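Local coordinates for phycocyanobilin lyase subunit beta (Nostoc sp. PCC 7120, PDB 5N3U), which associates with CpcE to form a lyase and is probably required for attaching the bilin chromophore to the CpcA gene product, at residues B[133-138]-B[165-170]; B[116-121]-B[139-144]; B[35-40]-B[53-58]; B[69-72]-B[78-81]. All blocks are in the same frame, centred on the assembly; numbering follows the deposited sequence.

Interaction 1 of 4, residues B[133-138]-B[165-170]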
loop_
_atom_site.group_PDB
_atom_site.type_symbol
_atom_site.label_atom_id
_atom_site.label_comp_id
_atom_site.label_asym_id
_atom_site.label_seq_id
_atom_site.Cartn_x
_atom_site.Cartn_y
_atom_site.Cartn_z
ATOM N N THR B 133 -22.275 17.865 17.988
ATOM C CA THR B 133 -20.864 17.524 18.193
ATOM C C THR B 133 -20.320 16.784 16.907
ATOM O O THR B 133 -19.246 16.990 16.462
ATOM C CB THR B 133 -20.756 16.476 19.370
ATOM O OG1 THR B 133 -21.327 17.016 20.531
ATOM C CG2 THR B 133 -19.305 16.065 19.703
ATOM N N ALA B 134 -21.051 15.846 16.437
ATOM C CA ALA B 134 -20.547 15.033 15.374
ATOM C C ALA B 134 -20.073 15.841 14.124
ATOM O O ALA B 134 -18.955 15.598 13.601
ATOM C CB ALA B 134 -21.568 14.046 14.994
ATOM N N PRO B 135 -20.928 16.757 13.616
ATOM C CA PRO B 135 -20.515 17.512 12.427
ATOM C C PRO B 135 -19.348 18.373 12.699
ATOM O O PRO B 135 -18.548 18.639 11.845
ATOM C CB PRO B 135 -21.781 18.312 12.043
ATOM C CG PRO B 135 -22.642 18.272 13.217
ATOM C CD PRO B 135 -22.356 16.961 13.901
ATOM N N LYS B 136 -19.203 18.790 13.940
ATOM C CA LYS B 136 -18.080 19.568 14.288
ATOM C C LYS B 136 -16.794 18.735 14.291
ATOM O O LYS B 136 -15.763 19.218 13.908
ATOM C CB LYS B 136 -18.336 20.281 15.655
ATOM C CG LYS B 136 -17.109 20.895 16.297
ATOM C CD LYS B 136 -16.505 22.067 15.523
ATOM C CE LYS B 136 -15.202 22.570 16.191
ATOM N NZ LYS B 136 -14.384 23.472 15.336
ATOM N N LYS B 137 -16.853 17.493 14.695
ATOM C CA LYS B 137 -15.667 16.642 14.637
ATOM C C LYS B 137 -15.328 16.350 13.172
ATOM O O LYS B 137 -14.187 16.250 12.800
ATOM C CB LYS B 137 -15.932 15.290 15.316
ATOM C CG LYS B 137 -16.272 15.294 16.780
ATOM C CD LYS B 137 -15.223 15.950 17.649
ATOM C CE LYS B 137 -13.929 15.099 17.753
ATOM N NZ LYS B 137 -12.980 16.080 18.428
ATOM N N ALA B 138 -16.353 16.187 12.331
ATOM C CA ALA B 138 -16.107 15.968 10.913
ATOM C C ALA B 138 -15.375 17.139 10.298
ATOM O O ALA B 138 -14.353 16.972 9.633
ATOM C CB ALA B 138 -17.407 15.711 10.209
ATOM N N VAL B 165 -22.391 22.811 4.634
ATOM C CA VAL B 165 -23.129 24.093 4.482
ATOM C C VAL B 165 -24.501 24.142 5.172
ATOM O O VAL B 165 -24.902 25.173 5.662
ATOM C CB VAL B 165 -23.317 24.402 2.970
ATOM C CG1 VAL B 165 -24.459 25.394 2.691
ATOM C CG2 VAL B 165 -21.995 24.915 2.394
ATOM N N ASN B 166 -25.209 23.021 5.218
ATOM C CA ASN B 166 -26.441 22.927 5.993
ATOM C C ASN B 166 -26.316 23.171 7.516
ATOM O O ASN B 166 -27.337 23.096 8.212
ATOM C CB ASN B 166 -27.168 21.581 5.729
ATOM C CG ASN B 166 -26.348 20.330 6.139
ATOM O OD1 ASN B 166 -25.144 20.396 6.405
ATOM N ND2 ASN B 166 -27.013 19.174 6.153
ATOM N N ILE B 167 -25.115 23.467 8.046
ATOM C CA ILE B 167 -24.937 23.632 9.491
ATOM C C ILE B 167 -24.379 25.008 9.858
ATOM O O ILE B 167 -23.214 25.286 9.642
ATOM C CB ILE B 167 -24.056 22.523 10.058
ATOM C CG1 ILE B 167 -24.769 21.160 9.923
ATOM C CG2 ILE B 167 -23.738 22.761 11.550
ATOM C CD1 ILE B 167 -23.867 20.089 9.452
ATOM N N PRO B 168 -25.215 25.867 10.482
ATOM C CA PRO B 168 -24.897 27.295 10.679
ATOM C C PRO B 168 -23.661 27.577 11.493
ATOM O O PRO B 168 -22.809 28.403 11.095
ATOM C CB PRO B 168 -26.117 27.815 11.412
ATOM C CG PRO B 168 -27.204 26.935 10.957
ATOM C CD PRO B 168 -26.608 25.577 10.841
ATOM N N ASP B 169 -23.489 26.848 12.593
ATOM C CA ASP B 169 -22.271 27.046 13.431
ATOM C C ASP B 169 -20.925 26.795 12.741
ATOM O O ASP B 169 -19.918 27.211 13.222
ATOM C CB ASP B 169 -22.385 26.212 14.722
ATOM C CG ASP B 169 -23.441 26.773 15.703
ATOM O OD1 ASP B 169 -24.223 27.681 15.322
ATOM O OD2 ASP B 169 -23.490 26.315 16.871
ATOM N N LEU B 170 -20.907 26.103 11.611
ATOM C CA LEU B 170 -19.674 25.658 11.015
ATOM C C LEU B 170 -19.231 26.530 9.819
ATOM O O LEU B 170 -18.158 26.345 9.253
ATOM C CB LEU B 170 -19.885 24.172 10.572
ATOM C CG LEU B 170 -20.309 23.164 11.641
ATOM C CD1 LEU B 170 -20.239 21.738 11.077
ATOM C CD2 LEU B 170 -19.516 23.200 12.935
#
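Ile-167 opens the contact, on the loop that joins helix 151-163 to helix 171-184 in this HEAT-repeat solenoid, where it passes beside helix 130-145. Its CG1 is anti to the carbonyl carbon (chi1 -66°), and from there the branch reaches across to bring CD1 to 3.8 Å from Pro-135 CB. A long aliphatic side chain suits the spot: its terminal CD1 can span the gap to the proline, and Trp-123 of another loop packs against both Ile-167 and Pro-135. Proline is equally fitting: it has no N-H to give to the preceding helical turn, the helix kinks there, and the ring becomes a compact apolar surface. The loop then turns back, Leu-170 N bonding to Ile-167 O at 3.1 Å, which brings Leu-170 to the same helix. Its two methyls straddle two residues: CD1 lies 3.9 Å from Pro-135 CB and also rests near the backbone carbonyl of that residue, whereas CD2 meets Lys-136. An alanine in place of Leu-170 lacks both methyls and would probably open a gap beside Pro-135, leaving the aliphatic chain of Lys-136 without its apolar neighbour. That lysine chain bends at chi2 (66°), and its CD ends up 4.1 Å from Leu-170 CD2.

Interaction 2 of 4, residues B[116-121]-B[139-144]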
loop_
_atom_site.group_PDB
_atom_site.type_symbol
_atom_site.label_atom_id
_atom_site.label_comp_id
_atom_site.label_asym_id
_atom_site.label_seq_id
_atom_site.Cartn_x
_atom_site.Cartn_y
_atom_site.Cartn_z
ATOM N N LYS B 116 -15.286 12.803 1.404
ATOM C CA LYS B 116 -16.627 13.084 0.901
ATOM C C LYS B 116 -17.698 12.705 1.879
ATOM O O LYS B 116 -18.610 13.496 2.141
ATOM C CB LYS B 116 -16.871 12.414 -0.422
ATOM C CG LYS B 116 -18.199 12.805 -1.090
ATOM C CD LYS B 116 -18.355 12.142 -2.454
ATOM C CE LYS B 116 -19.610 12.596 -3.162
ATOM N NZ LYS B 116 -19.875 11.630 -4.267
ATOM N N GLY B 117 -17.630 11.494 2.404
ATOM C CA GLY B 117 -18.589 11.023 3.335
ATOM C C GLY B 117 -18.744 11.853 4.611
ATOM O O GLY B 117 -19.851 12.071 5.081
ATOM N N LEU B 118 -17.636 12.345 5.113
ATOM C CA LEU B 118 -17.640 13.088 6.361
ATOM C C LEU B 118 -18.588 14.318 6.288
ATOM O O LEU B 118 -19.051 14.795 7.337
ATOM C CB LEU B 118 -16.270 13.532 6.708
ATOM C CG LEU B 118 -15.486 12.449 7.424
ATOM C CD1 LEU B 118 -14.064 12.850 7.544
ATOM C CD2 LEU B 118 -16.113 12.152 8.810
ATOM N N GLY B 119 -18.813 14.890 5.102
ATOM C CA GLY B 119 -19.647 16.106 5.052
ATOM C C GLY B 119 -21.095 15.832 4.821
ATOM O O GLY B 119 -21.878 16.751 4.669
ATOM N N ASN B 120 -21.493 14.577 4.742
ATOM C CA ASN B 120 -22.808 14.222 4.292
ATOM C C ASN B 120 -23.555 13.212 5.150
ATOM O O ASN B 120 -24.583 12.739 4.780
ATOM C CB ASN B 120 -22.643 13.741 2.815
ATOM C CG ASN B 120 -22.144 14.889 1.913
ATOM O OD1 ASN B 120 -20.952 15.028 1.439
ATOM N ND2 ASN B 120 -23.001 15.795 1.792
ATOM N N LEU B 121 -23.084 12.895 6.347
ATOM C CA LEU B 121 -23.808 11.973 7.182
ATOM C C LEU B 121 -25.126 12.647 7.763
ATOM O O LEU B 121 -25.242 13.861 7.884
ATOM C CB LEU B 121 -22.918 11.532 8.354
ATOM C CG LEU B 121 -21.592 10.879 7.937
ATOM C CD1 LEU B 121 -20.869 10.356 9.187
ATOM C CD2 LEU B 121 -21.861 9.736 7.013
ATOM N N LEU B 139 -15.829 18.337 10.645
ATOM C CA LEU B 139 -15.192 19.539 10.209
ATOM C C LEU B 139 -13.764 19.571 10.632
ATOM O O LEU B 139 -12.883 19.825 9.794
ATOM C CB LEU B 139 -15.988 20.781 10.747
ATOM C CG LEU B 139 -15.309 22.123 10.519
ATOM C CD1 LEU B 139 -15.137 22.372 9.034
ATOM C CD2 LEU B 139 -16.090 23.277 11.195
ATOM N N GLU B 140 -13.467 19.277 11.888
ATOM C CA GLU B 140 -12.060 19.328 12.359
ATOM C C GLU B 140 -11.196 18.426 11.508
ATOM O O GLU B 140 -10.078 18.754 11.164
ATOM C CB GLU B 140 -11.918 18.915 13.839
ATOM C CG GLU B 140 -12.541 19.897 14.826
ATOM C CD GLU B 140 -12.867 19.323 16.280
ATOM O OE1 GLU B 140 -12.455 18.175 16.732
ATOM O OE2 GLU B 140 -13.636 20.021 16.989
ATOM N N THR B 141 -11.704 17.233 11.185
ATOM C CA THR B 141 -10.899 16.317 10.397
ATOM C C THR B 141 -10.726 16.822 9.005
ATOM O O THR B 141 -9.641 16.669 8.443
ATOM C CB THR B 141 -11.544 14.912 10.372
ATOM O OG1 THR B 141 -11.324 14.376 11.667
ATOM C CG2 THR B 141 -10.772 13.934 9.523
ATOM N N LEU B 142 -11.794 17.337 8.417
ATOM C CA LEU B 142 -11.699 17.854 7.072
ATOM C C LEU B 142 -10.753 19.028 6.958
ATOM O O LEU B 142 -10.044 19.164 5.958
ATOM C CB LEU B 142 -13.042 18.234 6.538
ATOM C CG LEU B 142 -13.935 17.077 6.120
ATOM C CD1 LEU B 142 -15.330 17.526 5.969
ATOM C CD2 LEU B 142 -13.512 16.504 4.798
ATOM N N LEU B 143 -10.726 19.869 7.981
ATOM C CA LEU B 143 -9.761 20.974 8.017
ATOM C C LEU B 143 -8.354 20.455 8.097
ATOM O O LEU B 143 -7.418 20.933 7.399
ATOM C CB LEU B 143 -10.043 21.933 9.184
ATOM C CG LEU B 143 -11.371 22.665 9.159
ATOM C CD1 LEU B 143 -11.568 23.483 10.451
ATOM C CD2 LEU B 143 -11.451 23.603 7.962
ATOM N N PHE B 144 -8.157 19.442 8.922
ATOM C CA PHE B 144 -6.854 18.829 8.977
ATOM C C PHE B 144 -6.383 18.194 7.666
ATOM O O PHE B 144 -5.215 18.388 7.254
ATOM C CB PHE B 144 -6.831 17.862 10.162
ATOM C CG PHE B 144 -5.613 17.049 10.282
ATOM C CD1 PHE B 144 -4.513 17.576 10.883
ATOM C CD2 PHE B 144 -5.606 15.702 9.940
ATOM C CE1 PHE B 144 -3.395 16.837 11.046
ATOM C CE2 PHE B 144 -4.417 14.932 10.082
ATOM C CZ PHE B 144 -3.334 15.491 10.675
#
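Leu-118 meets Thr-141 and Leu-142 where the C-terminal end of helix 108-118 packs on helix 130-145, two helices of the HEAT-repeat alpha solenoid. The two leucines have nearly the same conformation: in each, CG stands anti to the carbonyl carbon, with chi1 -84° at Leu-118 and -75° at Leu-142, and the branch runs on extended, the common leucine shape on a helix. Each therefore reaches out from its own backbone, and Leu-142 pushes CD1 in beside the base of Leu-118, 4.2 Å from its CB, without meeting the far methyls. Leu-118 sends its own CD1 past that point to Thr-141, whose CG2 lies 4.0 Å away; the two side chains are roughly perpendicular. Thr-141 can serve an apolar surface because its first torsion (-73°) puts CG2 anti to the backbone N, where it meets Leu-118 CD1, while OG1 lies beside that nitrogen. All these side chains are buried: Leu-95, Leu-98 and Ile-99 of helix 95-104 cover Leu-118, and Leu-161 and Leu-164 pack on Leu-142. Gly-119 has no side chain, and here Leu-142 faces bare backbone, in a turn closed by the bond from Asn-120 N to Gly-117 O at 3.0 Å. The same methyl that touches Leu-118, Leu-142 CD1, lies 4.5 Å from Gly-119 N.

Interaction 3 of 4, residues B[35-40]-B[53-58]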
loop_
_atom_site.group_PDB
_atom_site.type_symbol
_atom_site.label_atom_id
_atom_site.label_comp_id
_atom_site.label_asym_id
_atom_site.label_seq_id
_atom_site.Cartn_x
_atom_site.Cartn_y
_atom_site.Cartn_z
ATOM N N PRO B 35 -22.941 -10.118 5.218
ATOM C CA PRO B 35 -21.503 -10.470 5.222
ATOM C C PRO B 35 -20.938 -10.908 3.856
ATOM O O PRO B 35 -19.815 -10.572 3.499
ATOM C CB PRO B 35 -21.435 -11.621 6.209
ATOM C CG PRO B 35 -22.698 -11.468 7.001
ATOM C CD PRO B 35 -23.705 -11.096 6.011
ATOM N N THR B 36 -21.721 -11.659 3.095
ATOM C CA THR B 36 -21.301 -12.037 1.748
ATOM C C THR B 36 -21.148 -10.846 0.866
ATOM O O THR B 36 -20.186 -10.763 0.109
ATOM C CB THR B 36 -22.279 -13.093 1.124
ATOM O OG1 THR B 36 -22.287 -14.232 1.980
ATOM C CG2 THR B 36 -21.799 -13.574 -0.238
ATOM N N LEU B 37 -22.076 -9.912 0.916
ATOM C CA LEU B 37 -21.972 -8.739 0.075
ATOM C C LEU B 37 -20.641 -8.031 0.406
ATOM O O LEU B 37 -19.933 -7.616 -0.501
ATOM C CB LEU B 37 -23.134 -7.764 0.234
ATOM C CG LEU B 37 -24.492 -8.328 -0.369
ATOM C CD1 LEU B 37 -25.703 -7.582 0.127
ATOM C CD2 LEU B 37 -24.499 -8.223 -1.898
ATOM N N ILE B 38 -20.368 -7.866 1.702
ATOM C CA ILE B 38 -19.131 -7.145 2.116
ATOM C C ILE B 38 -17.909 -7.922 1.584
ATOM O O ILE B 38 -16.945 -7.325 1.052
ATOM C CB ILE B 38 -19.142 -6.999 3.632
ATOM C CG1 ILE B 38 -20.271 -6.016 3.957
ATOM C CG2 ILE B 38 -17.776 -6.510 4.141
ATOM C CD1 ILE B 38 -20.597 -6.109 5.399
ATOM N N ALA B 39 -17.942 -9.237 1.684
ATOM C CA ALA B 39 -16.825 -10.063 1.259
ATOM C C ALA B 39 -16.549 -9.904 -0.251
ATOM O O ALA B 39 -15.436 -10.042 -0.660
ATOM C CB ALA B 39 -17.087 -11.511 1.585
ATOM N N VAL B 40 -17.556 -9.567 -1.049
ATOM C CA VAL B 40 -17.376 -9.350 -2.463
ATOM C C VAL B 40 -16.336 -8.246 -2.722
ATOM O O VAL B 40 -15.663 -8.293 -3.732
ATOM C CB VAL B 40 -18.688 -9.038 -3.190
ATOM C CG1 VAL B 40 -18.457 -8.547 -4.606
ATOM C CG2 VAL B 40 -19.558 -10.298 -3.188
ATOM N N SER B 53 -22.096 -3.177 -3.392
ATOM C CA SER B 53 -22.195 -1.929 -2.646
ATOM C C SER B 53 -23.616 -1.354 -2.816
ATOM O O SER B 53 -24.271 -1.038 -1.827
ATOM C CB SER B 53 -21.185 -0.953 -3.126
ATOM O OG SER B 53 -21.311 0.289 -2.436
ATOM N N THR B 54 -24.080 -1.230 -4.065
ATOM C CA THR B 54 -25.467 -0.777 -4.314
ATOM C C THR B 54 -26.495 -1.545 -3.490
ATOM O O THR B 54 -27.372 -0.944 -2.869
ATOM C CB THR B 54 -25.769 -0.829 -5.821
ATOM O OG1 THR B 54 -24.835 0.041 -6.438
ATOM C CG2 THR B 54 -27.196 -0.274 -6.132
ATOM N N ALA B 55 -26.385 -2.858 -3.464
ATOM C CA ALA B 55 -27.179 -3.684 -2.643
ATOM C C ALA B 55 -27.100 -3.302 -1.167
ATOM O O ALA B 55 -28.130 -3.258 -0.453
ATOM C CB ALA B 55 -26.766 -5.136 -2.804
ATOM N N LEU B 56 -25.894 -3.040 -0.669
ATOM C CA LEU B 56 -25.782 -2.702 0.729
ATOM C C LEU B 56 -26.444 -1.394 1.011
ATOM O O LEU B 56 -27.115 -1.248 2.035
ATOM C CB LEU B 56 -24.303 -2.711 1.200
ATOM C CG LEU B 56 -23.806 -4.130 1.262
ATOM C CD1 LEU B 56 -22.279 -4.240 1.141
ATOM C CD2 LEU B 56 -24.217 -4.884 2.492
ATOM N N VAL B 57 -26.263 -0.452 0.127
ATOM C CA VAL B 57 -26.790 0.854 0.331
ATOM C C VAL B 57 -28.317 0.768 0.372
ATOM O O VAL B 57 -28.941 1.446 1.163
ATOM C CB VAL B 57 -26.354 1.791 -0.770
ATOM C CG1 VAL B 57 -27.062 3.117 -0.727
ATOM C CG2 VAL B 57 -24.882 2.116 -0.675
ATOM N N GLN B 58 -28.904 -0.093 -0.457
ATOM C CA GLN B 58 -30.382 -0.164 -0.506
ATOM C C GLN B 58 -30.855 -0.724 0.785
ATOM O O GLN B 58 -31.786 -0.240 1.345
ATOM C CB GLN B 58 -30.887 -0.992 -1.688
ATOM C CG GLN B 58 -30.917 -0.182 -2.998
ATOM C CD GLN B 58 -30.971 -1.055 -4.266
ATOM O OE1 GLN B 58 -31.250 -2.268 -4.188
ATOM N NE2 GLN B 58 -30.733 -0.440 -5.452
#
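The helical turn that presents Ala-55 and Leu-56 to Leu-37 is held by a backbone bond of 2.9 Å from Val-57 N to Ser-53 O. On the other side an equal bond, 2.9 Å from Ala-39 N to Pro-35 O, closes the turn that carries Leu-37 and Ile-38. Between these two turns the touching surfaces are all hydrocarbon. Leu-56 carries much of the contact. Its CG stands anti to the carbonyl carbon (chi1 -72°), which drives the branched end across to the facing helix, where CD1 fits against the base of Leu-37, 3.7 Å from its CB, and against Ile-38, 3.9 Å from its CG1. The other methyl of Leu-56, CD2, lies alongside Leu-37 as well, 3.9 Å from its CD1. Leu-37 and Leu-56 pass side by side, pointing opposite ways, as befits the antiparallel helical hairpin they belong to, the kind of unit from which an alpha solenoid such as a HEAT-repeat protein is stacked. The axes of the two short segments approach to 9.6 Å, with 143° between their directions. Small Ala-55 fits where Leu-37 arrives: the fork of that leucine closes on the single methyl, its CD2 3.9 Å from Ala-55 CB. Ile-38 lies roughly perpendicular to Leu-56 and meets it with CG1 of its longer branch, an aliphatic arm that suits this apolar seam. Outside the pair, Phe-41 also packs on Leu-56, Leu-67 of helix 64-69 covers Ile-38, and Ser-53 OG is hydrogen-bonded to Thr-85 OG1 of helix 76-89.

Interaction 4 of 4, residues B[69-72]-B[78-81]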
loop_
_atom_site.group_PDB
_atom_site.type_symbol
_atom_site.label_atom_id
_atom_site.label_comp_id
_atom_site.label_asym_id
_atom_site.label_seq_id
_atom_site.Cartn_x
_atom_site.Cartn_y
_atom_site.Cartn_z
ATOM N N THR B 69 -17.771 -3.210 11.334
ATOM C CA THR B 69 -16.960 -4.167 12.018
ATOM C C THR B 69 -16.400 -5.240 11.090
ATOM O O THR B 69 -15.722 -6.127 11.557
ATOM C CB THR B 69 -17.756 -4.897 13.119
ATOM O OG1 THR B 69 -18.912 -5.500 12.559
ATOM C CG2 THR B 69 -18.234 -3.899 14.186
ATOM N N GLN B 70 -16.661 -5.160 9.791
ATOM C CA GLN B 70 -16.073 -6.115 8.811
ATOM C C GLN B 70 -15.319 -5.334 7.746
ATOM O O GLN B 70 -15.522 -5.545 6.531
ATOM C CB GLN B 70 -17.168 -6.961 8.150
ATOM C CG GLN B 70 -17.813 -7.850 9.219
ATOM C CD GLN B 70 -19.032 -8.645 8.735
ATOM O OE1 GLN B 70 -19.204 -8.889 7.554
ATOM N NE2 GLN B 70 -19.923 -8.967 9.663
ATOM N N ILE B 71 -14.478 -4.394 8.196
ATOM C CA ILE B 71 -13.664 -3.612 7.297
ATOM C C ILE B 71 -12.380 -4.414 7.049
ATOM O O ILE B 71 -11.748 -4.907 7.987
ATOM C CB ILE B 71 -13.356 -2.249 7.845
ATOM C CG1 ILE B 71 -14.641 -1.455 7.845
ATOM C CG2 ILE B 71 -12.334 -1.548 6.948
ATOM C CD1 ILE B 71 -14.525 -0.172 8.577
ATOM N N ASP B 72 -12.009 -4.542 5.772
ATOM C CA ASP B 72 -10.794 -5.280 5.414
ATOM C C ASP B 72 -9.581 -4.310 5.582
ATOM O O ASP B 72 -9.266 -3.512 4.688
ATOM C CB ASP B 72 -10.862 -5.815 4.003
ATOM C CG ASP B 72 -9.786 -6.861 3.699
ATOM O OD1 ASP B 72 -8.718 -6.867 4.358
ATOM O OD2 ASP B 72 -10.000 -7.646 2.744
ATOM N N ALA B 78 -10.612 -3.212 -1.259
ATOM C CA ALA B 78 -11.891 -3.593 -0.577
ATOM C C ALA B 78 -12.349 -2.571 0.403
ATOM O O ALA B 78 -13.526 -2.220 0.485
ATOM C CB ALA B 78 -11.680 -4.892 0.127
ATOM N N ARG B 79 -11.381 -2.009 1.142
ATOM C CA ARG B 79 -11.665 -1.051 2.178
ATOM C C ARG B 79 -12.316 0.204 1.633
ATOM O O ARG B 79 -13.201 0.786 2.285
ATOM C CB ARG B 79 -10.366 -0.778 2.963
ATOM C CG ARG B 79 -10.539 0.110 4.132
ATOM C CD ARG B 79 -9.361 -0.019 5.137
ATOM N NE ARG B 79 -8.107 0.534 4.632
ATOM C CZ ARG B 79 -7.051 -0.156 4.145
ATOM N NH1 ARG B 79 -5.995 0.514 3.734
ATOM N NH2 ARG B 79 -7.060 -1.505 4.016
ATOM N N ALA B 80 -11.916 0.620 0.437
ATOM C CA ALA B 80 -12.408 1.781 -0.158
ATOM C C ALA B 80 -13.916 1.604 -0.426
ATOM O O ALA B 80 -14.658 2.528 -0.306
ATOM C CB ALA B 80 -11.703 2.021 -1.466
ATOM N N TYR B 81 -14.322 0.406 -0.817
ATOM C CA TYR B 81 -15.731 0.085 -1.046
ATOM C C TYR B 81 -16.497 0.100 0.233
ATOM O O TYR B 81 -17.626 0.618 0.254
ATOM C CB TYR B 81 -15.924 -1.287 -1.735
ATOM C CG TYR B 81 -15.602 -1.232 -3.196
ATOM C CD1 TYR B 81 -16.455 -0.556 -4.079
ATOM C CD2 TYR B 81 -14.477 -1.875 -3.721
ATOM C CE1 TYR B 81 -16.174 -0.502 -5.451
ATOM C CE2 TYR B 81 -14.172 -1.840 -5.099
ATOM C CZ TYR B 81 -15.025 -1.121 -5.947
ATOM O OH TYR B 81 -14.773 -1.105 -7.317
#
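Ile-71, in the loop between helix 64-69 and helix 76-89, touches the aliphatic part of Arg-79 with its CG2 branch, 3.7 Å from Arg-79 CG and 3.8 Å from Arg-79 CD. Ile-71 lies athwart the arginine chain, and the methyl lies against methylenes, which is how a long arginine can serve an apolar neighbour while its charge lies elsewhere. Asp-72 follows, and its CB packs 4.1 Å from Ala-78 CB, where a small residue lets the loop come close to the helix. Its backbone carbonyl then receives Arg-79: NH2 donates to Asp-72 O at 3.1 Å, nearly straight (166°), in the carbonyl plane and on a lone pair. The chain of Arg-79 bends at chi3 (70°), curling its end back to the loop. Arg-79 NE also pairs with Asp-105 OD2, an arrangement that recalls the Asp-Arg ladder of HEAT repeats, and NH2 with Glu-8 of one lyase alpha subunit. With a leucine in place of Arg-79, Asp-105 would probably lose its charge mate and Asp-72 O its donor. Asp-72 OD1 accepts from Tyr-74 N, forming an Asx turn, and makes a salt bridge to Arg-212 of another lyase alpha subunit.

Overall arrangement
Along the chain, interaction 3 comes first and interaction 4 follows. Their centres are 11 Å apart, and they touch through Gln-70, which packs on Pro-35 and Ile-38. Interactions 1 and 2 come later as an interlocked pair: their segments alternate in sequence, both use helix 130-145, their centres lie 9 Å apart, and Leu-170 packs on Leu-139. The two groups sit well apart in the helical solenoid: interactions 2 and 4 have centres 19 Å apart and nearest atoms about 10 Å apart, and interactions 1 and 3 fall on opposite sides of the chain's centre. Chains of the lyase alpha subunit reach interactions 1, 2 and 4 but do not touch the segments of interaction 3, so three of these packing sites also lie at subunit interfaces.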